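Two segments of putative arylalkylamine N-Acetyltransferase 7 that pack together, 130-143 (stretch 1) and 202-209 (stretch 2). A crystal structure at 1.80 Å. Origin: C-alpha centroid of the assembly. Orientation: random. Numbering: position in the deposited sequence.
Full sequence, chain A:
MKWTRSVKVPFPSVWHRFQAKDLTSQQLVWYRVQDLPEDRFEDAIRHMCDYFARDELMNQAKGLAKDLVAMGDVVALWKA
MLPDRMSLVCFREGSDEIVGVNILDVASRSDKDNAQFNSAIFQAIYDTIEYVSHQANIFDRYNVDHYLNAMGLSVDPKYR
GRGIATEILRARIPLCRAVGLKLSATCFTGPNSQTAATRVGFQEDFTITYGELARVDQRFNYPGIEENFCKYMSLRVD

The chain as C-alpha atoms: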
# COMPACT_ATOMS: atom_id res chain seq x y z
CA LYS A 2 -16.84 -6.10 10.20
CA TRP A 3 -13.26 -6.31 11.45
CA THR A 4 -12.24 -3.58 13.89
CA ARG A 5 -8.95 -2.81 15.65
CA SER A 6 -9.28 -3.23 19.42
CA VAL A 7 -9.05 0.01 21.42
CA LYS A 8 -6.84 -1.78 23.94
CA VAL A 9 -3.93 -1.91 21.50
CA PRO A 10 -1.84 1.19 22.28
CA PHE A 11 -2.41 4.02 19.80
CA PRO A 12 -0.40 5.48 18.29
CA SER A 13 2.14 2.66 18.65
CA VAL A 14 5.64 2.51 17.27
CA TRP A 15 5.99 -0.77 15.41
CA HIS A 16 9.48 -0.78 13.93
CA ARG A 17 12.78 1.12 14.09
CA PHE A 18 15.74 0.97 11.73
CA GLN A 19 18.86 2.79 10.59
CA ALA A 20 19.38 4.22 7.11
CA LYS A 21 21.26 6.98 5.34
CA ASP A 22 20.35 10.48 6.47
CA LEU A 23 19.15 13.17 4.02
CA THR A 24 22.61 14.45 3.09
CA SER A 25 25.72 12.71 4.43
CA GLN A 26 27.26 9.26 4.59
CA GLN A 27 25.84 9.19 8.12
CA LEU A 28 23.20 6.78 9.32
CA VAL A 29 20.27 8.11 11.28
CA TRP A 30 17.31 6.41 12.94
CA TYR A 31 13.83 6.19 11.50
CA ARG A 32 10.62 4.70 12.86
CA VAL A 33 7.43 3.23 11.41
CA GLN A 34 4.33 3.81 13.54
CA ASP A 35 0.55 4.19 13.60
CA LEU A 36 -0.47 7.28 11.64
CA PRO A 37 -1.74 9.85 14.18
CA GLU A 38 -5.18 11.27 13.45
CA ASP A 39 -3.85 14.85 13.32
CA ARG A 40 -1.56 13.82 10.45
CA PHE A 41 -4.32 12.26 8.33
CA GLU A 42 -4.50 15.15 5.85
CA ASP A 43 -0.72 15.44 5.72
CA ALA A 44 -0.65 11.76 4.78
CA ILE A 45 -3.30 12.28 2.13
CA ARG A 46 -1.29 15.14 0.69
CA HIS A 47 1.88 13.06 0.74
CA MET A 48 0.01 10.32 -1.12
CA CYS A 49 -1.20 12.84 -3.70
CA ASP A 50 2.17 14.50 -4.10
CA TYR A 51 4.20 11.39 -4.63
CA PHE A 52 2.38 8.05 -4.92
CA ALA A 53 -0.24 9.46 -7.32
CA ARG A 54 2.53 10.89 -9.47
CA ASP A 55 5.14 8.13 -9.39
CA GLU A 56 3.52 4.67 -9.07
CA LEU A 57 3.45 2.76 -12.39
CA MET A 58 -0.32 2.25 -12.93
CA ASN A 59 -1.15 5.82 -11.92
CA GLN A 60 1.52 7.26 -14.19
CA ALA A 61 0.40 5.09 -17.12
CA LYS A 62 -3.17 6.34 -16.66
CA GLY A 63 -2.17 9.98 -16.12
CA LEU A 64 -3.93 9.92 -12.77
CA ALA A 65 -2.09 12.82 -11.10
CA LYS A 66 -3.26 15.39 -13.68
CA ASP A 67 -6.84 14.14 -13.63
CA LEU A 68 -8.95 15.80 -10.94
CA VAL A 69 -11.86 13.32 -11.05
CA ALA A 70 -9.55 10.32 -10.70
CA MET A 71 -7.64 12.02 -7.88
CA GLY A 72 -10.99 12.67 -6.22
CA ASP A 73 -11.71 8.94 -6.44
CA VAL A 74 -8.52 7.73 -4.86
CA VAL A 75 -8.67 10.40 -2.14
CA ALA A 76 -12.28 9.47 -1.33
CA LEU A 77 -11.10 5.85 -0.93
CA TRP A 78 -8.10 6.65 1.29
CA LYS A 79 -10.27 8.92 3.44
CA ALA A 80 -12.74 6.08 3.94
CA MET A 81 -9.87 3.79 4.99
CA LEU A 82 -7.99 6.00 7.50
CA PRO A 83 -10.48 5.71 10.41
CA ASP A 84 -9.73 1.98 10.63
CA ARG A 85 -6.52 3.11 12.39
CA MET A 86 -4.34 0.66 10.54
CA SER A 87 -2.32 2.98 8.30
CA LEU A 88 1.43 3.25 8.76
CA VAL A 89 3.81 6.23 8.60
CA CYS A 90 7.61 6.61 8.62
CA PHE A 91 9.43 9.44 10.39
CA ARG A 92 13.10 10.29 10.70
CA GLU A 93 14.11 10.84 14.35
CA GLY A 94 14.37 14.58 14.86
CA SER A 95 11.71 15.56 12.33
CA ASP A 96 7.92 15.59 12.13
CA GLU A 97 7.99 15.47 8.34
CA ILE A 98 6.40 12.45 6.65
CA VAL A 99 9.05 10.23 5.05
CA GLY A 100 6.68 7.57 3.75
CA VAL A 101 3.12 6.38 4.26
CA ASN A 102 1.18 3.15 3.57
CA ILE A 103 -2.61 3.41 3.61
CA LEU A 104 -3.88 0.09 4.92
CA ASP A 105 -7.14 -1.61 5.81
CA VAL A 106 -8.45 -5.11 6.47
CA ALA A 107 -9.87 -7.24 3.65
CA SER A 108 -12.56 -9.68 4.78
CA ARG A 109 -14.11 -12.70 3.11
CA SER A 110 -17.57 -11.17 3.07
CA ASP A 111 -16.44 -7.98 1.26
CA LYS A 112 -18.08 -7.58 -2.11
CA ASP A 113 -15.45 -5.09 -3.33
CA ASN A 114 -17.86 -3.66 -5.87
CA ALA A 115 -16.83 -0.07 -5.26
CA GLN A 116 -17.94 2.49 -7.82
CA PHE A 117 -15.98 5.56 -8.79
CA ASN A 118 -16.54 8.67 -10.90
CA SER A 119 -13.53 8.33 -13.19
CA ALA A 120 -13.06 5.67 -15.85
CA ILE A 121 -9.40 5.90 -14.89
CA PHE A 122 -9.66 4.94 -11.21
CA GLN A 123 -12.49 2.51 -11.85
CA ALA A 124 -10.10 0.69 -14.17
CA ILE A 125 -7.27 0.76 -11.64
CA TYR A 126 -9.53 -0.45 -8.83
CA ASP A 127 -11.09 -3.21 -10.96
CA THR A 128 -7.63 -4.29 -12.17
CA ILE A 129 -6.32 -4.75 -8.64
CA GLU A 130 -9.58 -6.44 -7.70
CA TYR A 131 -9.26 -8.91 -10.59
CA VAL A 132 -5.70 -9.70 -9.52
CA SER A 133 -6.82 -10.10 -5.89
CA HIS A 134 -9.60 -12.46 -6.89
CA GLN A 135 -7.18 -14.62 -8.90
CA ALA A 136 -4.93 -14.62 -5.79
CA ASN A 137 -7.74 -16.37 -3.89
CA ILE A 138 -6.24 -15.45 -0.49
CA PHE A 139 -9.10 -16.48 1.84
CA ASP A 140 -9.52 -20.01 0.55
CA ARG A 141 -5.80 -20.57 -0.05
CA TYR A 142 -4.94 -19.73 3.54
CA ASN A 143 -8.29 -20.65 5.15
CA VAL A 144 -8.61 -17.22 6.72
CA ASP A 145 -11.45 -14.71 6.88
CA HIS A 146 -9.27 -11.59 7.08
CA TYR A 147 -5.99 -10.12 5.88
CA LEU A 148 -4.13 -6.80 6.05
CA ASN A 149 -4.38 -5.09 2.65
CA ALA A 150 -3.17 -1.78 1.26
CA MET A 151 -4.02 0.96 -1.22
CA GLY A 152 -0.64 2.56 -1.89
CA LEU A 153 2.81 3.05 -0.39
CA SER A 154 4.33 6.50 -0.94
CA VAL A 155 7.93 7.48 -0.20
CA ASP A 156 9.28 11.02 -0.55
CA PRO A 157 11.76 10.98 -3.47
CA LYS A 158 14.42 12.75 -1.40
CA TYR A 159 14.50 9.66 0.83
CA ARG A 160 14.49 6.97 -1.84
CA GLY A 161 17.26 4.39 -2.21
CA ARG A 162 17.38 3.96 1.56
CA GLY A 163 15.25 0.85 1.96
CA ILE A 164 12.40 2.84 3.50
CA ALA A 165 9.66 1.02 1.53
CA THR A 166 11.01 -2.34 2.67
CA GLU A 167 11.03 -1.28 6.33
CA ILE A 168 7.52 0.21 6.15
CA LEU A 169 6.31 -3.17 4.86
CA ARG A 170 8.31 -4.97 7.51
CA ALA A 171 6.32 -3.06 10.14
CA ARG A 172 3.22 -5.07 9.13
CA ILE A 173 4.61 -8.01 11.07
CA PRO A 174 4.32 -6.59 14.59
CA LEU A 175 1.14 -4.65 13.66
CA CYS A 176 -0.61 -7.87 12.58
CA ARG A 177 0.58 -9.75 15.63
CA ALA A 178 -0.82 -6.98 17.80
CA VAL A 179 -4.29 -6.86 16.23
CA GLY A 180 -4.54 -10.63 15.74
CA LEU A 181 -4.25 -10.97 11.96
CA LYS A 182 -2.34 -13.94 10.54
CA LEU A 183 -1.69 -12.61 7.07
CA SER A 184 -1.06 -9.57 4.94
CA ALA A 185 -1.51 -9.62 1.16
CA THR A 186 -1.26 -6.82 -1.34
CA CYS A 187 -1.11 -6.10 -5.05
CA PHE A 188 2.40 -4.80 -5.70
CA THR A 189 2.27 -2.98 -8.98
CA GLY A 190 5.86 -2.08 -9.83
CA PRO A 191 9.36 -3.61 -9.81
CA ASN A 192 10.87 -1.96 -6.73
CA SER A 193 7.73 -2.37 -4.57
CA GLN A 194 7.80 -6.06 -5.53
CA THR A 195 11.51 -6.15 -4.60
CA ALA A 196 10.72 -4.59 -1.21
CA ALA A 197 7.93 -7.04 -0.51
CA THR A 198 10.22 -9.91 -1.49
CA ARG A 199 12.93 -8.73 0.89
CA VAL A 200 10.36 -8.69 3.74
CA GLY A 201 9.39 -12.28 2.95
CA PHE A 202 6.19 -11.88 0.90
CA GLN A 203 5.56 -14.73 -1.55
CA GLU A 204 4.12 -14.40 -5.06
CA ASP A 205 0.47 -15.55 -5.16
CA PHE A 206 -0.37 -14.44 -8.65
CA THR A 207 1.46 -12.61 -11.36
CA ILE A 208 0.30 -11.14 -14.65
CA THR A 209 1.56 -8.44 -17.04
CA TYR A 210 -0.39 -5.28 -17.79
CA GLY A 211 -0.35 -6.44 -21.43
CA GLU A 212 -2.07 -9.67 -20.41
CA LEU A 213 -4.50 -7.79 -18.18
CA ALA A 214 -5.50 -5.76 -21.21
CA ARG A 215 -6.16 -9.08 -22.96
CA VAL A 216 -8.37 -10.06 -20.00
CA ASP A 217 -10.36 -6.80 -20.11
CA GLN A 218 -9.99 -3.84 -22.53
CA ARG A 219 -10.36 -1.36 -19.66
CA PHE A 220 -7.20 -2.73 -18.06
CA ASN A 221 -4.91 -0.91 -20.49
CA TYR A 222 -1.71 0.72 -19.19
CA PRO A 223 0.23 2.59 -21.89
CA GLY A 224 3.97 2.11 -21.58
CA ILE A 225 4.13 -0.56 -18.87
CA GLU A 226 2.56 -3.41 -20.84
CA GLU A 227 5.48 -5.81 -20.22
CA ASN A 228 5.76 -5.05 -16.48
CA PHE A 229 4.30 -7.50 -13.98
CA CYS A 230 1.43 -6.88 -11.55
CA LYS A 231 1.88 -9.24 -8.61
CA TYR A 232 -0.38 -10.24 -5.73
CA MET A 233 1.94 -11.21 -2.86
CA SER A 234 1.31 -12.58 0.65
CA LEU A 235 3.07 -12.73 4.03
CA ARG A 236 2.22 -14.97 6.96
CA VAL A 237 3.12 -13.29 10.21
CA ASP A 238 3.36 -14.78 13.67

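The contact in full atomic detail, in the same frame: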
# COMPACT_ATOMS: atom_id res chain seq x y z
N GLU A 130 -8.59 -5.50 -8.22
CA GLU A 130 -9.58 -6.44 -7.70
C GLU A 130 -9.57 -7.77 -8.46
O GLU A 130 -9.74 -8.82 -7.84
CB GLU A 130 -10.98 -5.82 -7.66
CG GLU A 130 -12.00 -6.70 -6.95
CD GLU A 130 -11.47 -7.31 -5.66
OE1 GLU A 130 -11.02 -6.56 -4.76
OE2 GLU A 130 -11.51 -8.56 -5.52
N TYR A 131 -9.41 -7.71 -9.78
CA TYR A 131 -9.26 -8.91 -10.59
C TYR A 131 -8.04 -9.72 -10.11
O TYR A 131 -8.11 -10.95 -9.88
CB TYR A 131 -9.13 -8.57 -12.08
CG TYR A 131 -8.79 -9.79 -12.92
CD1 TYR A 131 -9.79 -10.66 -13.33
CD2 TYR A 131 -7.47 -10.08 -13.26
CE1 TYR A 131 -9.48 -11.79 -14.09
CE2 TYR A 131 -7.15 -11.20 -14.00
CZ TYR A 131 -8.16 -12.06 -14.41
OH TYR A 131 -7.84 -13.17 -15.16
N VAL A 132 -6.93 -9.02 -9.94
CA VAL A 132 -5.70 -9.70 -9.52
C VAL A 132 -5.86 -10.34 -8.13
O VAL A 132 -5.38 -11.47 -7.87
CB VAL A 132 -4.54 -8.72 -9.55
CG1 VAL A 132 -3.28 -9.34 -8.97
CG2 VAL A 132 -4.29 -8.27 -11.00
N SER A 133 -6.55 -9.63 -7.25
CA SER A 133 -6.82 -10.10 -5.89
C SER A 133 -7.69 -11.34 -5.93
O SER A 133 -7.51 -12.27 -5.14
CB SER A 133 -7.55 -9.01 -5.10
OG SER A 133 -7.83 -9.45 -3.78
N HIS A 134 -8.67 -11.34 -6.83
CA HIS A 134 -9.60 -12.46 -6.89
C HIS A 134 -8.88 -13.70 -7.41
O HIS A 134 -9.07 -14.80 -6.87
CB HIS A 134 -10.83 -12.10 -7.72
CG HIS A 134 -11.95 -13.10 -7.59
ND1 HIS A 134 -12.17 -14.08 -8.53
CD2 HIS A 134 -12.88 -13.27 -6.63
CE1 HIS A 134 -13.20 -14.82 -8.16
NE2 HIS A 134 -13.65 -14.35 -7.01
N GLN A 135 -8.03 -13.53 -8.43
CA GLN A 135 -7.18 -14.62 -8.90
C GLN A 135 -6.24 -15.13 -7.80
O GLN A 135 -5.95 -16.33 -7.75
CB GLN A 135 -6.37 -14.21 -10.13
CG GLN A 135 -7.23 -13.91 -11.33
CD GLN A 135 -8.01 -15.12 -11.80
OE1 GLN A 135 -9.23 -15.14 -11.73
NE2 GLN A 135 -7.29 -16.14 -12.28
N ALA A 136 -5.80 -14.23 -6.91
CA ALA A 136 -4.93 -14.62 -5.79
C ALA A 136 -5.63 -15.56 -4.79
O ALA A 136 -4.97 -16.40 -4.16
CB ALA A 136 -4.39 -13.39 -5.08
N ASN A 137 -6.94 -15.40 -4.63
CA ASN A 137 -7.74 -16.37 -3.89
C ASN A 137 -7.25 -16.56 -2.44
O ASN A 137 -7.23 -17.68 -1.91
CB ASN A 137 -7.71 -17.70 -4.67
CG ASN A 137 -8.74 -18.70 -4.19
OD1 ASN A 137 -9.74 -18.36 -3.55
ND2 ASN A 137 -8.49 -19.97 -4.52
N ILE A 138 -6.90 -15.45 -1.81
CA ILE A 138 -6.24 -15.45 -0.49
C ILE A 138 -7.01 -16.18 0.62
O ILE A 138 -6.42 -16.98 1.38
CB ILE A 138 -5.90 -14.00 -0.06
CG1 ILE A 138 -4.94 -13.35 -1.07
CG2 ILE A 138 -5.29 -13.97 1.32
CD1 ILE A 138 -3.55 -14.01 -1.11
N PHE A 139 -8.32 -15.95 0.71
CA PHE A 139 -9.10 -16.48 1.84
C PHE A 139 -9.16 -17.99 1.82
O PHE A 139 -8.91 -18.63 2.83
CB PHE A 139 -10.52 -15.92 1.85
CG PHE A 139 -10.58 -14.43 1.95
CD1 PHE A 139 -10.30 -13.78 3.15
CD2 PHE A 139 -10.89 -13.66 0.83
CE1 PHE A 139 -10.35 -12.39 3.24
CE2 PHE A 139 -10.94 -12.27 0.92
CZ PHE A 139 -10.66 -11.65 2.12
N ASP A 140 -9.47 -18.56 0.66
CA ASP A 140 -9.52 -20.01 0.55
C ASP A 140 -8.14 -20.66 0.58
O ASP A 140 -7.98 -21.74 1.14
CB ASP A 140 -10.27 -20.43 -0.72
CG ASP A 140 -11.77 -20.20 -0.61
OD1 ASP A 140 -12.29 -20.15 0.52
OD2 ASP A 140 -12.43 -20.08 -1.67
N ARG A 141 -7.16 -20.02 -0.03
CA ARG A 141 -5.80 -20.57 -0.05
C ARG A 141 -5.21 -20.68 1.34
O ARG A 141 -4.50 -21.64 1.65
CB ARG A 141 -4.89 -19.73 -0.94
CG ARG A 141 -4.89 -20.20 -2.38
CD ARG A 141 -3.94 -19.40 -3.24
NE ARG A 141 -2.57 -19.40 -2.72
CZ ARG A 141 -1.88 -18.29 -2.49
NH1 ARG A 141 -2.43 -17.10 -2.73
NH2 ARG A 141 -0.63 -18.35 -2.02
N TYR A 142 -5.48 -19.69 2.19
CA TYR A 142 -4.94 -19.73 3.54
C TYR A 142 -5.96 -20.12 4.62
O TYR A 142 -5.60 -20.24 5.79
CB TYR A 142 -4.33 -18.38 3.90
CG TYR A 142 -3.02 -18.08 3.21
CD1 TYR A 142 -2.95 -17.23 2.12
CD2 TYR A 142 -1.83 -18.62 3.69
CE1 TYR A 142 -1.72 -16.93 1.51
CE2 TYR A 142 -0.62 -18.34 3.10
CZ TYR A 142 -0.56 -17.50 2.01
OH TYR A 142 0.68 -17.23 1.44
N ASN A 143 -7.21 -20.33 4.21
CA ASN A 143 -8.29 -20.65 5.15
C ASN A 143 -8.36 -19.59 6.24
O ASN A 143 -8.29 -19.90 7.43
CB ASN A 143 -8.12 -22.04 5.78
CG ASN A 143 -9.38 -22.52 6.49
OD1 ASN A 143 -10.48 -22.24 6.04
ND2 ASN A 143 -9.21 -23.25 7.59
N PHE A 202 7.44 -11.62 1.63
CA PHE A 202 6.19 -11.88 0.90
C PHE A 202 6.47 -12.90 -0.20
O PHE A 202 7.54 -12.90 -0.81
CB PHE A 202 5.64 -10.61 0.24
CG PHE A 202 4.90 -9.69 1.17
CD1 PHE A 202 5.60 -8.82 2.00
CD2 PHE A 202 3.52 -9.66 1.18
CE1 PHE A 202 4.92 -7.94 2.84
CE2 PHE A 202 2.82 -8.79 2.04
CZ PHE A 202 3.53 -7.92 2.87
N GLN A 203 5.48 -13.76 -0.47
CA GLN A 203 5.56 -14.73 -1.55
C GLN A 203 4.61 -14.35 -2.68
O GLN A 203 3.54 -13.79 -2.44
CB GLN A 203 5.17 -16.12 -1.06
CG GLN A 203 3.71 -16.20 -0.61
CD GLN A 203 3.09 -17.57 -0.81
OE1 GLN A 203 2.16 -17.72 -1.61
NE2 GLN A 203 3.58 -18.56 -0.08
N GLU A 204 4.97 -14.70 -3.91
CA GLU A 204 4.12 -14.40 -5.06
C GLU A 204 2.91 -15.34 -5.11
O GLU A 204 3.08 -16.56 -5.16
CB GLU A 204 4.93 -14.52 -6.36
CG GLU A 204 6.17 -13.63 -6.34
CD GLU A 204 6.80 -13.42 -7.71
OE1 GLU A 204 6.29 -13.98 -8.71
OE2 GLU A 204 7.81 -12.67 -7.77
N ASP A 205 1.71 -14.77 -5.07
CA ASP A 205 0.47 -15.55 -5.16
C ASP A 205 0.08 -15.63 -6.62
O ASP A 205 -0.28 -16.70 -7.14
CB ASP A 205 -0.70 -14.86 -4.45
CG ASP A 205 -0.35 -14.38 -3.07
OD1 ASP A 205 -0.15 -15.22 -2.17
OD2 ASP A 205 -0.35 -13.14 -2.87
N PHE A 206 0.11 -14.48 -7.27
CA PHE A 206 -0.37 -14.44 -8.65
C PHE A 206 0.38 -13.36 -9.37
O PHE A 206 0.64 -12.30 -8.80
CB PHE A 206 -1.87 -14.17 -8.68
CG PHE A 206 -2.47 -14.20 -10.06
CD1 PHE A 206 -2.70 -15.40 -10.70
CD2 PHE A 206 -2.79 -13.03 -10.73
CE1 PHE A 206 -3.25 -15.44 -11.98
CE2 PHE A 206 -3.34 -13.06 -12.00
CZ PHE A 206 -3.57 -14.27 -12.63
N THR A 207 0.75 -13.62 -10.62
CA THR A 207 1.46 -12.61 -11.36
C THR A 207 0.94 -12.54 -12.79
O THR A 207 0.56 -13.57 -13.38
CB THR A 207 3.00 -12.83 -11.30
OG1 THR A 207 3.66 -11.77 -12.00
CG2 THR A 207 3.40 -14.16 -11.90
N ILE A 208 0.87 -11.32 -13.32
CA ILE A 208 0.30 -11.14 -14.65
C ILE A 208 0.74 -9.79 -15.22
O ILE A 208 0.77 -8.82 -14.49
CB ILE A 208 -1.26 -11.27 -14.61
CG1 ILE A 208 -1.84 -11.27 -16.03
CG2 ILE A 208 -1.90 -10.18 -13.72
CD1 ILE A 208 -3.37 -11.29 -16.09
N THR A 209 1.10 -9.72 -16.50
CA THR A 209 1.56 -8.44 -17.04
C THR A 209 0.37 -7.52 -17.30
O THR A 209 -0.76 -7.97 -17.40
CB THR A 209 2.37 -8.58 -18.35
OG1 THR A 209 1.55 -9.20 -19.36
CG2 THR A 209 3.62 -9.41 -18.13

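A strand laid across helices often divides its contact into a polar end and an apolar end, and this pair illustrates the principle. Strand 203-209 runs at 127° to helix 130-136, with axes approaching to 7.6 Å, and at 140° to the short helix 138-142. The backbones come nearest where Ala136 meets Phe206, their CA atoms 5.4 Å apart.

At the start of the strand, Gln203 points toward the second helix, and its OE1 accepts a weak hydrogen bond from Arg141 NH2 (2.9 Å). Asp205 supplies the charge: Asp205 OD1 receives Arg141 NH1 at 3.0 Å and Arg141 NH2 at 3.2 Å, a salt bridge in which one carboxylate oxygen takes both nitrogens near the guanidinium plane. Arg141 NH1 also donates to Ala136 O (3.0 Å), tying the arginine back to the first helix. Ala136 CB lies 4.0 Å from Asp205 CB. Regular alternation breaks at Asp205, whose phi/psi of -91/-48 leave the extended range: both Asp205 and Phe206 point toward stretch 1.

From Phe206 onward the chemistry turns apolar. Gln135 CB sits 3.7 Å from Phe206 CE2, almost squarely over the ring face, a CH-pi contact, while Val132 CG1 meets the ring edge at Phe206 CD2 (4.1 Å). Thr207 points away. Ile208 turns back, its CG2 4.1 Å from Val132 CG2 and its CD1 4.3 Å from Tyr131 CE2.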